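Local coordinates for CELL WALL surface anchor family protein (Streptococcus pneumoniae, PDB 2X9X) that forms the repeating backbone of the pneumococcal pilus, a surface fibre probably used in adhesion to host cells, at residues A[59-64]-A[151-156]; A[179-184]-A[200-205]; A[293-298]-A[356-361]; A[379-384]-A[424-429]. The protein carries 1 engineered substitution. All coordinates share one frame; numbering follows the deposited sequence.

Contact 1: A[59-64]-A[151-156]; sequences RMTEGL and PKPNKP
Two loops of the pilus backbone subunit meet here, the turn joining strand 53-59 to strand 64-75 and the proline-rich linker that runs from strand 133-142 to strand 162-169. Their touching parts run almost the same way, from Arg59 beside Lys152 to Glu62 beside Lys155. No backbone hydrogen bond joins them; side chains do the work. Arg59 CB rests 3.5 Å from Pro151 O and also touches the Pro153 ring at CD. The Arg59 chain then bends at chi2 (-62°) and crosses Lys152 at a slant. Lys152 CE sits over one face of the guanidinium, 3.7 Å from Arg59 NE. The ring of Pro153 lies against the other loop, with CG 3.9 Å from Met60 O. At the far end two long side chains cross at about a right angle. Lys155, extended beyond CG, brings NZ to Glu62 OE2 at 2.8 Å. This salt bridge is made from above the carboxylate plane, 37° out of it. Arg59 NH2 and Lys152 NZ come within 4.4 Å of each other, and each has its own partner elsewhere. Arg59 is paired with Asp95, and Lys152 NZ is bonded to Tyr232 O. The two like charges are thus probably eased by separate partners, while the single direct charge pair, Glu62 with Lys155, ties the turn to the linker.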
loop_
_atom_site.group_PDB
_atom_site.type_symbol
_atom_site.label_atom_id
_atom_site.label_comp_id
_atom_site.label_asym_id
_atom_site.label_seq_id
_atom_site.Cartn_x
_atom_site.Cartn_y
_atom_site.Cartn_z
ATOM N N ARG A 59 9.897 -5.296 4.193
ATOM C CA ARG A 59 9.551 -3.883 4.222
ATOM C C ARG A 59 8.366 -3.669 3.299
ATOM O O ARG A 59 8.283 -4.283 2.232
ATOM C CB ARG A 59 10.725 -3.015 3.765
ATOM C CG ARG A 59 11.888 -2.957 4.749
ATOM C CD ARG A 59 11.465 -2.344 6.080
ATOM N NE ARG A 59 12.606 -2.139 6.971
ATOM C CZ ARG A 59 13.176 -3.100 7.695
ATOM N NH1 ARG A 59 12.711 -4.343 7.644
ATOM N NH2 ARG A 59 14.208 -2.815 8.478
HETATM N N MSE A 60 7.461 -2.787 3.705
HETATM C CA MSE A 60 6.209 -2.596 2.988
HETATM C C MSE A 60 5.994 -1.163 2.525
HETATM O O MSE A 60 6.474 -0.219 3.145
HETATM C CB MSE A 60 5.051 -2.998 3.884
HETATM C CG MSE A 60 5.199 -4.386 4.445
HETATM SE SE MSE A 60 3.782 -4.750 5.689
HETATM C CE MSE A 60 4.169 -6.618 6.085
ATOM N N THR A 61 5.244 -1.010 1.442
ATOM C CA THR A 61 4.868 0.313 0.974
ATOM C C THR A 61 3.892 0.961 1.968
ATOM O O THR A 61 3.271 0.269 2.781
ATOM C CB THR A 61 4.308 0.264 -0.461
ATOM O OG1 THR A 61 3.218 -0.664 -0.520
ATOM C CG2 THR A 61 5.399 -0.197 -1.428
ATOM N N GLU A 62 3.767 2.284 1.912
ATOM C CA GLU A 62 3.181 3.037 3.028
ATOM C C GLU A 62 1.699 2.767 3.310
ATOM O O GLU A 62 1.224 3.026 4.417
ATOM C CB GLU A 62 3.431 4.539 2.864
ATOM C CG GLU A 62 2.550 5.193 1.831
ATOM C CD GLU A 62 2.753 6.697 1.743
ATOM O OE1 GLU A 62 3.499 7.270 2.572
ATOM O OE2 GLU A 62 2.163 7.308 0.830
ATOM N N GLY A 63 0.974 2.256 2.317
ATOM C CA GLY A 63 -0.437 1.938 2.482
ATOM C C GLY A 63 -0.705 0.659 3.259
ATOM O O GLY A 63 -1.858 0.331 3.549
ATOM N N LEU A 64 0.360 -0.064 3.590
ATOM C CA LEU A 64 0.272 -1.239 4.452
ATOM C C LEU A 64 0.990 -0.958 5.767
ATOM O O LEU A 64 2.209 -0.774 5.792
ATOM C CB LEU A 64 0.915 -2.450 3.778
ATOM C CG LEU A 64 0.105 -3.113 2.663
ATOM C CD1 LEU A 64 1.002 -3.988 1.801
ATOM C CD2 LEU A 64 -1.051 -3.927 3.244
ATOM N N PRO A 151 15.299 -4.522 0.462
ATOM C CA PRO A 151 15.232 -3.103 0.089
ATOM C C PRO A 151 14.179 -2.328 0.881
ATOM O O PRO A 151 13.147 -2.885 1.282
ATOM C CB PRO A 151 14.849 -3.150 -1.395
ATOM C CG PRO A 151 15.410 -4.459 -1.869
ATOM C CD PRO A 151 15.183 -5.402 -0.715
ATOM N N LYS A 152 14.451 -1.047 1.112
ATOM C CA LYS A 152 13.490 -0.145 1.740
ATOM C C LYS A 152 12.947 0.791 0.669
ATOM O O LYS A 152 13.709 1.530 0.051
ATOM C CB LYS A 152 14.154 0.675 2.855
ATOM C CG LYS A 152 14.443 -0.097 4.147
ATOM C CD LYS A 152 15.621 -1.048 3.980
ATOM C CE LYS A 152 15.882 -1.858 5.244
ATOM N NZ LYS A 152 16.922 -2.899 4.992
ATOM N N PRO A 153 11.625 0.766 0.441
ATOM C CA PRO A 153 11.052 1.618 -0.610
ATOM C C PRO A 153 11.070 3.099 -0.220
ATOM O O PRO A 153 11.023 3.436 0.966
ATOM C CB PRO A 153 9.615 1.097 -0.747
ATOM C CG PRO A 153 9.311 0.444 0.564
ATOM C CD PRO A 153 10.609 -0.040 1.143
ATOM N N ASN A 154 11.150 3.977 -1.212
ATOM C CA ASN A 154 11.209 5.407 -0.946
ATOM C C ASN A 154 10.591 6.181 -2.097
ATOM O O ASN A 154 10.616 5.730 -3.243
ATOM C CB ASN A 154 12.663 5.841 -0.732
ATOM C CG ASN A 154 12.782 7.173 -0.012
ATOM O OD1 ASN A 154 11.801 7.705 0.517
ATOM N ND2 ASN A 154 13.994 7.721 0.014
ATOM N N LYS A 155 10.017 7.337 -1.784
ATOM C CA LYS A 155 9.517 8.233 -2.816
ATOM C C LYS A 155 10.649 9.109 -3.326
ATOM O O LYS A 155 11.642 9.315 -2.619
ATOM C CB LYS A 155 8.395 9.112 -2.262
ATOM C CG LYS A 155 7.129 8.340 -1.926
ATOM C CD LYS A 155 6.047 9.250 -1.366
ATOM C CE LYS A 155 4.822 8.442 -0.979
ATOM N NZ LYS A 155 3.761 9.285 -0.371
ATOM N N PRO A 156 10.509 9.626 -4.558
ATOM C CA PRO A 156 11.477 10.615 -5.047
ATOM C C PRO A 156 11.312 11.932 -4.300
ATOM O O PRO A 156 10.333 12.104 -3.569
ATOM C CB PRO A 156 11.073 10.818 -6.515
ATOM C CG PRO A 156 10.089 9.710 -6.829
ATOM C CD PRO A 156 9.437 9.370 -5.532
#

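Contact 2: A[179-184]-A[200-205]; sequences GAEATF and LTTDKN
Leu200 lies beside Ala182 and Phe184, and its side chain can be followed outward from the backbone. CB is 3.9 Å from Ala182 O. CG stands anti to the carbonyl carbon (chi1 -59°), and from there CD1 reaches Phe184 CE1 at 4.1 Å. The leucine and phenylalanine side chains meet at a slant. Lys166 of strand 162-169 also packs on Leu200, and the same strand meets Phe184 through Leu164 and Lys166.

The backbones form an antiparallel, hydrogen-bonded pair at Ala182 and Leu200. Ala182 N donates to Leu200 O at 3.0 Å, in the carbonyl plane, and Leu200 N donates back to Ala182 O at 2.8 Å. This pair lies at the end of the hairpin of strands 182-188 and 194-200, part of a three-stranded antiparallel sheet completed by strand 218-222. Past Leu200 the chain leaves the strand in a type I turn from Thr201 to Lys204. Thr201 OG1 donates to Asp203 OD1 at 2.6 Å inside this turn, on the syn side of the carboxylate but 30° out of its plane.

The outer end is more open. Glu181 and Thr201 lie side by side and point the same way, with OE2 of Glu181 3.7 Å from CG2 of Thr201. The methyl CG2 of Thr202 packs on the Ala180 carbonyl carbon. One water takes a hydrogen bond from Thr202 N and gives one to Glu181 OE2 at 2.7 Å. Another can donate to Ala180 O and Leu200 O, though it has more acceptors near it than protons.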
loop_
_atom_site.group_PDB
_atom_site.type_symbol
_atom_site.label_atom_id
_atom_site.label_comp_id
_atom_site.label_asym_id
_atom_site.label_seq_id
_atom_site.Cartn_x
_atom_site.Cartn_y
_atom_site.Cartn_z
ATOM N N GLY A 179 34.212 -3.670 -5.471
ATOM C CA GLY A 179 34.714 -4.982 -5.834
ATOM C C GLY A 179 34.362 -5.373 -7.255
ATOM O O GLY A 179 34.965 -6.277 -7.831
ATOM N N ALA A 180 33.383 -4.680 -7.822
ATOM C CA ALA A 180 32.911 -4.981 -9.167
ATOM C C ALA A 180 31.948 -3.903 -9.624
ATOM O O ALA A 180 31.505 -3.080 -8.822
ATOM C CB ALA A 180 32.224 -6.340 -9.188
ATOM N N GLU A 181 31.622 -3.904 -10.914
ATOM C CA GLU A 181 30.531 -3.068 -11.391
ATOM C C GLU A 181 29.248 -3.576 -10.749
ATOM O O GLU A 181 29.048 -4.784 -10.614
ATOM C CB GLU A 181 30.431 -3.102 -12.917
ATOM C CG GLU A 181 31.590 -2.407 -13.617
ATOM C CD GLU A 181 31.258 -1.992 -15.039
ATOM O OE1 GLU A 181 30.326 -2.576 -15.634
ATOM O OE2 GLU A 181 31.930 -1.079 -15.564
ATOM N N ALA A 182 28.385 -2.655 -10.341
ATOM C CA ALA A 182 27.163 -3.020 -9.638
ATOM C C ALA A 182 25.950 -2.544 -10.416
ATOM O O ALA A 182 25.792 -1.350 -10.672
ATOM C CB ALA A 182 27.162 -2.427 -8.238
ATOM N N THR A 183 25.096 -3.485 -10.792
ATOM C CA THR A 183 23.877 -3.153 -11.517
ATOM C C THR A 183 22.650 -3.226 -10.613
ATOM O O THR A 183 22.488 -4.173 -9.835
ATOM C CB THR A 183 23.696 -4.068 -12.735
ATOM O OG1 THR A 183 24.819 -3.901 -13.610
ATOM C CG2 THR A 183 22.416 -3.716 -13.490
ATOM N N PHE A 184 21.797 -2.211 -10.716
ATOM C CA PHE A 184 20.568 -2.140 -9.934
ATOM C C PHE A 184 19.374 -1.984 -10.854
ATOM O O PHE A 184 19.429 -1.257 -11.849
ATOM C CB PHE A 184 20.581 -0.935 -8.989
ATOM C CG PHE A 184 21.599 -1.024 -7.889
ATOM C CD1 PHE A 184 22.937 -0.757 -8.140
ATOM C CD2 PHE A 184 21.218 -1.359 -6.598
ATOM C CE1 PHE A 184 23.873 -0.834 -7.130
ATOM C CE2 PHE A 184 22.153 -1.428 -5.578
ATOM C CZ PHE A 184 23.482 -1.167 -5.847
ATOM N N LEU A 200 26.549 1.123 -11.703
ATOM C CA LEU A 200 27.637 1.900 -11.126
ATOM C C LEU A 200 28.972 1.273 -11.495
ATOM O O LEU A 200 29.239 0.117 -11.162
ATOM C CB LEU A 200 27.509 1.981 -9.604
ATOM C CG LEU A 200 26.230 2.605 -9.034
ATOM C CD1 LEU A 200 26.235 2.536 -7.512
ATOM C CD2 LEU A 200 26.053 4.039 -9.509
ATOM N N THR A 201 29.801 2.036 -12.201
ATOM C CA THR A 201 31.163 1.611 -12.480
ATOM C C THR A 201 31.963 1.684 -11.185
ATOM O O THR A 201 31.492 2.232 -10.188
ATOM C CB THR A 201 31.821 2.496 -13.546
ATOM O OG1 THR A 201 31.844 3.851 -13.087
ATOM C CG2 THR A 201 31.040 2.423 -14.847
ATOM N N THR A 202 33.174 1.139 -11.198
ATOM C CA THR A 202 33.966 1.043 -9.976
ATOM C C THR A 202 34.550 2.381 -9.521
ATOM O O THR A 202 35.175 2.456 -8.464
ATOM C CB THR A 202 35.098 0.001 -10.109
ATOM O OG1 THR A 202 35.991 0.388 -11.160
ATOM C CG2 THR A 202 34.525 -1.376 -10.414
ATOM N N ASP A 203 34.341 3.433 -10.308
ATOM C CA ASP A 203 34.891 4.745 -9.966
ATOM C C ASP A 203 33.839 5.809 -9.621
ATOM O O ASP A 203 34.184 6.897 -9.165
ATOM C CB ASP A 203 35.835 5.251 -11.065
ATOM C CG ASP A 203 35.222 5.168 -12.448
ATOM O OD1 ASP A 203 33.978 5.158 -12.551
ATOM O OD2 ASP A 203 35.986 5.117 -13.434
ATOM N N LYS A 204 32.564 5.491 -9.830
ATOM C CA LYS A 204 31.484 6.419 -9.497
ATOM C C LYS A 204 30.341 5.710 -8.772
ATOM O O LYS A 204 29.617 4.916 -9.372
ATOM C CB LYS A 204 30.958 7.101 -10.761
ATOM N N ASN A 205 30.175 6.014 -7.486
ATOM C CA ASN A 205 29.281 5.250 -6.615
ATOM C C ASN A 205 27.906 5.873 -6.364
ATOM O O ASN A 205 27.186 5.461 -5.453
ATOM C CB ASN A 205 29.965 4.983 -5.274
ATOM C CG ASN A 205 30.035 6.219 -4.400
ATOM O OD1 ASN A 205 30.298 7.325 -4.882
ATOM N ND2 ASN A 205 29.799 6.041 -3.104
HETATM O O HOH W 1 30.555 -0.454 -8.691
HETATM O O HOH W 2 33.822 0.010 -13.916
#

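Contact 3: A[293-298]-A[356-361]; sequences QYLARK and NAFEWV
Leu295 is wedged between two aromatic rings of strand 358-361, and this is the tight part of the contact. Its chi1 (-176°) carries CG in between the rings, and chi2 (71°) turns CD2 over Phe358 and CD1 over Trp360. CD2 sits over one face of Phe358, 4.3 Å from the ring centroid, as a CH-pi contact. CD1 makes a second one over the six-membered ring of Trp360, 4.2 Å from its centroid, and also touches Phe358 CG. The indole also presses against the backbone, with CZ3 3.4 Å from Leu295 N. On the other face of this two-stranded antiparallel ribbon, Ala296 CB packs on Val361 CG1 at 3.9 Å.

Five backbone hydrogen bonds hold the strands in register. Tyr294 and Val361 form one hydrogen-bonded pair, Ala296 and Glu359 another. The bond from Ala296 N to Glu359 O runs nearly straight on to the carbonyl. Beyond the ribbon, Lys298 N reaches Ala357 O at 2.9 Å, but from well above the carbonyl plane.

The looser side lies around Glu359 and Lys298. Their chains cross at about a right angle, yet Lys298 NZ stays 5.5 Å from Glu359 OE1, so no salt bridge forms. A water instead joins the two strands, donating to Arg297 O and to Glu359 OE2 at 2.7 Å.

The chain between the two strands carries helices 304-325 and 338-354. Arg297 lies against Val351 and Ala354 of the second helix, while Leu295 packs on Ile285 of strand 282-286 and on Ile382 and Leu385 of strand 379-385.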
loop_
_atom_site.group_PDB
_atom_site.type_symbol
_atom_site.label_atom_id
_atom_site.label_comp_id
_atom_site.label_asym_id
_atom_site.label_seq_id
_atom_site.Cartn_x
_atom_site.Cartn_y
_atom_site.Cartn_z
ATOM N N GLN A 293 -28.319 -2.111 3.926
ATOM C CA GLN A 293 -27.498 -1.360 4.877
ATOM C C GLN A 293 -26.700 -0.240 4.212
ATOM O O GLN A 293 -26.591 -0.180 2.989
ATOM C CB GLN A 293 -26.554 -2.292 5.644
ATOM C CG GLN A 293 -27.263 -3.368 6.460
ATOM C CD GLN A 293 -27.571 -4.607 5.642
ATOM O OE1 GLN A 293 -26.768 -5.028 4.810
ATOM N NE2 GLN A 293 -28.733 -5.205 5.883
ATOM N N TYR A 294 -26.122 0.623 5.040
ATOM C CA TYR A 294 -25.419 1.806 4.573
ATOM C C TYR A 294 -23.952 1.759 4.965
ATOM O O TYR A 294 -23.591 1.217 6.015
ATOM C CB TYR A 294 -26.080 3.057 5.147
ATOM C CG TYR A 294 -27.548 3.123 4.817
ATOM C CD1 TYR A 294 -27.991 3.762 3.666
ATOM C CD2 TYR A 294 -28.490 2.523 5.639
ATOM C CE1 TYR A 294 -29.334 3.812 3.349
ATOM C CE2 TYR A 294 -29.838 2.567 5.333
ATOM C CZ TYR A 294 -30.253 3.215 4.185
ATOM O OH TYR A 294 -31.591 3.267 3.868
ATOM N N LEU A 295 -23.105 2.328 4.113
ATOM C CA LEU A 295 -21.666 2.301 4.340
ATOM C C LEU A 295 -21.270 3.265 5.452
ATOM O O LEU A 295 -21.547 4.461 5.373
ATOM C CB LEU A 295 -20.917 2.659 3.055
ATOM C CG LEU A 295 -19.393 2.568 3.113
ATOM C CD1 LEU A 295 -18.953 1.115 3.193
ATOM C CD2 LEU A 295 -18.769 3.260 1.904
ATOM N N ALA A 296 -20.629 2.734 6.489
ATOM C CA ALA A 296 -20.163 3.545 7.610
ATOM C C ALA A 296 -18.694 3.270 7.901
ATOM O O ALA A 296 -18.190 2.176 7.619
ATOM C CB ALA A 296 -21.003 3.262 8.859
ATOM N N ARG A 297 -18.002 4.258 8.461
ATOM C CA ARG A 297 -16.685 3.990 9.030
ATOM C C ARG A 297 -16.888 3.255 10.353
ATOM O O ARG A 297 -17.872 3.487 11.065
ATOM C CB ARG A 297 -15.843 5.270 9.203
ATOM C CG ARG A 297 -16.371 6.297 10.215
ATOM C CD ARG A 297 -15.571 7.614 10.134
ATOM N NE ARG A 297 -15.719 8.201 8.806
ATOM C CZ ARG A 297 -16.677 9.055 8.467
ATOM N NH1 ARG A 297 -17.549 9.486 9.375
ATOM N NH2 ARG A 297 -16.748 9.495 7.219
ATOM N N LYS A 298 -15.975 2.343 10.659
ATOM C CA LYS A 298 -16.056 1.567 11.895
ATOM C C LYS A 298 -15.658 2.433 13.092
ATOM O O LYS A 298 -14.514 2.864 13.201
ATOM C CB LYS A 298 -15.176 0.319 11.795
ATOM C CG LYS A 298 -15.286 -0.611 12.985
ATOM C CD LYS A 298 -15.248 -2.075 12.562
ATOM C CE LYS A 298 -13.970 -2.419 11.829
ATOM N NZ LYS A 298 -13.855 -3.896 11.623
ATOM N N ASN A 356 -10.905 4.708 8.280
ATOM C CA ASN A 356 -9.853 3.713 8.499
ATOM C C ASN A 356 -10.318 2.286 8.225
ATOM O O ASN A 356 -9.516 1.413 7.884
ATOM C CB ASN A 356 -9.308 3.817 9.928
ATOM C CG ASN A 356 -8.649 5.150 10.198
ATOM O OD1 ASN A 356 -7.842 5.626 9.396
ATOM N ND2 ASN A 356 -8.976 5.759 11.336
ATOM N N ALA A 357 -11.617 2.062 8.368
ATOM C CA ALA A 357 -12.210 0.752 8.144
ATOM C C ALA A 357 -13.691 0.951 7.869
ATOM O O ALA A 357 -14.281 1.923 8.347
ATOM C CB ALA A 357 -12.005 -0.146 9.362
ATOM N N PHE A 358 -14.286 0.046 7.098
ATOM C CA PHE A 358 -15.699 0.162 6.747
ATOM C C PHE A 358 -16.540 -0.963 7.331
ATOM O O PHE A 358 -16.070 -2.093 7.504
ATOM C CB PHE A 358 -15.893 0.162 5.225
ATOM C CG PHE A 358 -15.434 1.419 4.544
ATOM C CD1 PHE A 358 -15.891 2.660 4.958
ATOM C CD2 PHE A 358 -14.574 1.355 3.459
ATOM C CE1 PHE A 358 -15.474 3.814 4.318
ATOM C CE2 PHE A 358 -14.152 2.506 2.818
ATOM C CZ PHE A 358 -14.604 3.734 3.245
ATOM N N GLU A 359 -17.795 -0.645 7.624
ATOM C CA GLU A 359 -18.781 -1.668 7.932
ATOM C C GLU A 359 -20.163 -1.239 7.455
ATOM O O GLU A 359 -20.405 -0.060 7.194
ATOM C CB GLU A 359 -18.803 -1.974 9.429
ATOM C CG GLU A 359 -19.344 -0.847 10.294
ATOM C CD GLU A 359 -19.358 -1.217 11.762
ATOM O OE1 GLU A 359 -19.178 -2.413 12.067
ATOM O OE2 GLU A 359 -19.550 -0.320 12.610
ATOM N N TRP A 360 -21.063 -2.206 7.343
ATOM C CA TRP A 360 -22.425 -1.942 6.901
ATOM C C TRP A 360 -23.363 -1.824 8.100
ATOM O O TRP A 360 -23.368 -2.691 8.977
ATOM C CB TRP A 360 -22.892 -3.049 5.949
ATOM C CG TRP A 360 -22.100 -3.068 4.669
ATOM C CD1 TRP A 360 -21.093 -3.927 4.337
ATOM C CD2 TRP A 360 -22.238 -2.166 3.563
ATOM N NE1 TRP A 360 -20.602 -3.622 3.091
ATOM C CE2 TRP A 360 -21.286 -2.543 2.593
ATOM C CE3 TRP A 360 -23.077 -1.080 3.297
ATOM C CZ2 TRP A 360 -21.151 -1.874 1.374
ATOM C CZ3 TRP A 360 -22.941 -0.413 2.083
ATOM C CH2 TRP A 360 -21.984 -0.813 1.140
ATOM N N VAL A 361 -24.139 -0.743 8.138
ATOM C CA VAL A 361 -25.062 -0.496 9.242
ATOM C C VAL A 361 -26.505 -0.308 8.768
ATOM O O VAL A 361 -26.757 0.276 7.710
ATOM C CB VAL A 361 -24.608 0.718 10.086
ATOM C CG1 VAL A 361 -23.185 0.499 10.584
ATOM C CG2 VAL A 361 -24.702 2.010 9.279
HETATM O O HOH W 3 -19.537 2.316 12.942
#

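Contact 4: A[379-384]-A[424-429]; sequences RFEITG and IEYTAG
Tyr426 has chi1 at -164°, with CG opposite the backbone N, and this sends its ring across to Arg379 and Glu381 of strand 379-385. Arg379 bends at chi3 (-61°) and passes over that ring at about a right angle. Its CD lies over the ring centre, 3.9 Å from the centroid, as a CH-pi contact. CB touches the rim at Tyr426 CE1, and CG is 3.2 Å from Tyr426 O. The guanidinium is farther out, so any cation-pi attraction is weak at most. It goes on to Thr427, where Arg379 NH2 donates to OG1 at 2.9 Å. The oxygen lies at the edge of the guanidinium, in its plane. At the other end of the ring, Tyr426 OH comes 2.7 Å from Glu381 OE1, a weak bond whose one proton has another acceptor within reach. The second carboxylate oxygen, Glu381 OE2, is bonded to Tyr417 OH.

The contact lays the loop between strands 408-412 and 436-439 against the strand on the surface of the subunit. Phe380 turns the other way and stacks on Phe283. Arg379 NE forms a salt bridge with Asp375, and Arg277 holds the backbone oxygens of Glu425 and Tyr426. Arg379 therefore offers its aliphatic part to the ring and its charged end to polar partners. The Asp375 bridge and the Thr427 bond use different nitrogens and would together limit rotation of the guanidinium.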
loop_
_atom_site.group_PDB
_atom_site.type_symbol
_atom_site.label_atom_id
_atom_site.label_comp_id
_atom_site.label_asym_id
_atom_site.label_seq_id
_atom_site.Cartn_x
_atom_site.Cartn_y
_atom_site.Cartn_z
ATOM N N ARG A 379 -18.806 17.599 -8.151
ATOM C CA ARG A 379 -17.996 16.403 -7.926
ATOM C C ARG A 379 -18.115 15.814 -6.525
ATOM O O ARG A 379 -18.149 16.534 -5.524
ATOM C CB ARG A 379 -16.518 16.689 -8.212
ATOM C CG ARG A 379 -16.229 17.143 -9.634
ATOM C CD ARG A 379 -14.761 17.494 -9.804
ATOM N NE ARG A 379 -14.357 18.588 -8.924
ATOM C CZ ARG A 379 -13.246 19.298 -9.081
ATOM N NH1 ARG A 379 -12.960 20.278 -8.235
ATOM N NH2 ARG A 379 -12.425 19.030 -10.086
ATOM N N PHE A 380 -18.161 14.489 -6.471
ATOM C CA PHE A 380 -17.943 13.765 -5.228
ATOM C C PHE A 380 -17.435 12.361 -5.540
ATOM O O PHE A 380 -17.578 11.880 -6.665
ATOM C CB PHE A 380 -19.188 13.760 -4.324
ATOM C CG PHE A 380 -20.422 13.188 -4.964
ATOM C CD1 PHE A 380 -21.170 13.941 -5.852
ATOM C CD2 PHE A 380 -20.860 11.914 -4.637
ATOM C CE1 PHE A 380 -22.317 13.424 -6.431
ATOM C CE2 PHE A 380 -22.008 11.387 -5.211
ATOM C CZ PHE A 380 -22.739 12.148 -6.110
ATOM N N GLU A 381 -16.807 11.716 -4.562
ATOM C CA GLU A 381 -16.189 10.423 -4.827
ATOM C C GLU A 381 -16.052 9.572 -3.574
ATOM O O GLU A 381 -16.149 10.073 -2.448
ATOM C CB GLU A 381 -14.817 10.609 -5.489
ATOM C CG GLU A 381 -13.771 11.254 -4.587
ATOM C CD GLU A 381 -12.419 11.380 -5.266
ATOM O OE1 GLU A 381 -12.274 12.235 -6.165
ATOM O OE2 GLU A 381 -11.498 10.624 -4.897
ATOM N N ILE A 382 -15.819 8.280 -3.784
ATOM C CA ILE A 382 -15.600 7.331 -2.697
ATOM C C ILE A 382 -14.395 6.448 -3.028
ATOM O O ILE A 382 -14.237 5.994 -4.171
ATOM C CB ILE A 382 -16.862 6.465 -2.430
ATOM C CG1 ILE A 382 -16.654 5.547 -1.215
ATOM C CG2 ILE A 382 -17.250 5.655 -3.670
ATOM C CD1 ILE A 382 -16.607 6.283 0.109
ATOM N N THR A 383 -13.539 6.219 -2.035
ATOM C CA THR A 383 -12.323 5.428 -2.238
ATOM C C THR A 383 -12.169 4.372 -1.143
ATOM O O THR A 383 -12.682 4.545 -0.035
ATOM C CB THR A 383 -11.058 6.321 -2.264
ATOM O OG1 THR A 383 -10.916 6.988 -1.002
ATOM C CG2 THR A 383 -11.149 7.363 -3.380
ATOM N N GLY A 384 -11.476 3.278 -1.465
ATOM C CA GLY A 384 -11.130 2.253 -0.493
ATOM C C GLY A 384 -12.060 1.053 -0.453
ATOM O O GLY A 384 -12.139 0.358 0.567
ATOM N N ILE A 424 -19.881 10.941 -17.585
ATOM C CA ILE A 424 -19.534 12.353 -17.687
ATOM C C ILE A 424 -18.101 12.573 -17.220
ATOM O O ILE A 424 -17.559 11.753 -16.484
ATOM C CB ILE A 424 -20.491 13.212 -16.820
ATOM C CG1 ILE A 424 -20.255 14.706 -17.054
ATOM C CG2 ILE A 424 -20.358 12.851 -15.331
ATOM C CD1 ILE A 424 -21.314 15.583 -16.432
ATOM N N GLU A 425 -17.490 13.672 -17.659
ATOM C CA GLU A 425 -16.171 14.076 -17.169
ATOM C C GLU A 425 -16.246 14.481 -15.699
ATOM O O GLU A 425 -17.038 15.349 -15.337
ATOM C CB GLU A 425 -15.642 15.268 -17.976
ATOM C CG GLU A 425 -15.240 14.950 -19.405
ATOM C CD GLU A 425 -15.070 16.203 -20.254
ATOM O OE1 GLU A 425 -15.771 17.202 -19.990
ATOM O OE2 GLU A 425 -14.238 16.184 -21.187
ATOM N N TYR A 426 -15.430 13.859 -14.850
ATOM C CA TYR A 426 -15.346 14.289 -13.455
ATOM C C TYR A 426 -15.032 15.779 -13.412
ATOM O O TYR A 426 -15.710 16.557 -12.738
ATOM C CB TYR A 426 -14.244 13.518 -12.734
ATOM C CG TYR A 426 -14.288 13.582 -11.225
ATOM C CD1 TYR A 426 -15.480 13.395 -10.530
ATOM C CD2 TYR A 426 -13.124 13.781 -10.488
ATOM C CE1 TYR A 426 -15.509 13.419 -9.138
ATOM C CE2 TYR A 426 -13.147 13.809 -9.107
ATOM C CZ TYR A 426 -14.340 13.629 -8.436
ATOM O OH TYR A 426 -14.358 13.648 -7.057
ATOM N N THR A 427 -13.994 16.173 -14.140
ATOM C CA THR A 427 -13.637 17.578 -14.257
ATOM C C THR A 427 -13.834 18.014 -15.701
ATOM O O THR A 427 -13.238 17.447 -16.617
ATOM C CB THR A 427 -12.189 17.837 -13.802
ATOM O OG1 THR A 427 -12.028 17.384 -12.451
ATOM C CG2 THR A 427 -11.860 19.318 -13.870
ATOM N N ALA A 428 -14.695 19.006 -15.898
ATOM C CA ALA A 428 -15.057 19.463 -17.234
ATOM C C ALA A 428 -13.832 19.795 -18.079
ATOM O O ALA A 428 -12.949 20.543 -17.645
ATOM C CB ALA A 428 -15.987 20.664 -17.146
ATOM N N GLY A 429 -13.787 19.238 -19.286
ATOM C CA GLY A 429 -12.713 19.515 -20.221
ATOM C C GLY A 429 -11.567 18.523 -20.165
ATOM O O GLY A 429 -10.609 18.630 -20.930
#

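How the contacts relate
The four contacts follow one another along the chain, each closing before the next opens. Contacts 3 and 4 are the only two that touch: their centres are 22 Å apart, and Phe358 CE2 lies 3.7 Å from Gly384 O. Contact 1 is nearest the middle of the chain, about 8 Å from its centre, and passes within about 9 Å of contact 3 and 8 Å of contact 2 by nearest atoms. Contacts 2 and 3 lie on opposite sides of that centre, 52 Å apart between centres. The sodium ion, bound by Asp136, Val137, Asp255 and Glu258, is close to contact 1, about 6 Å from the Pro151 side chain, and about 13 Å from that of Phe184.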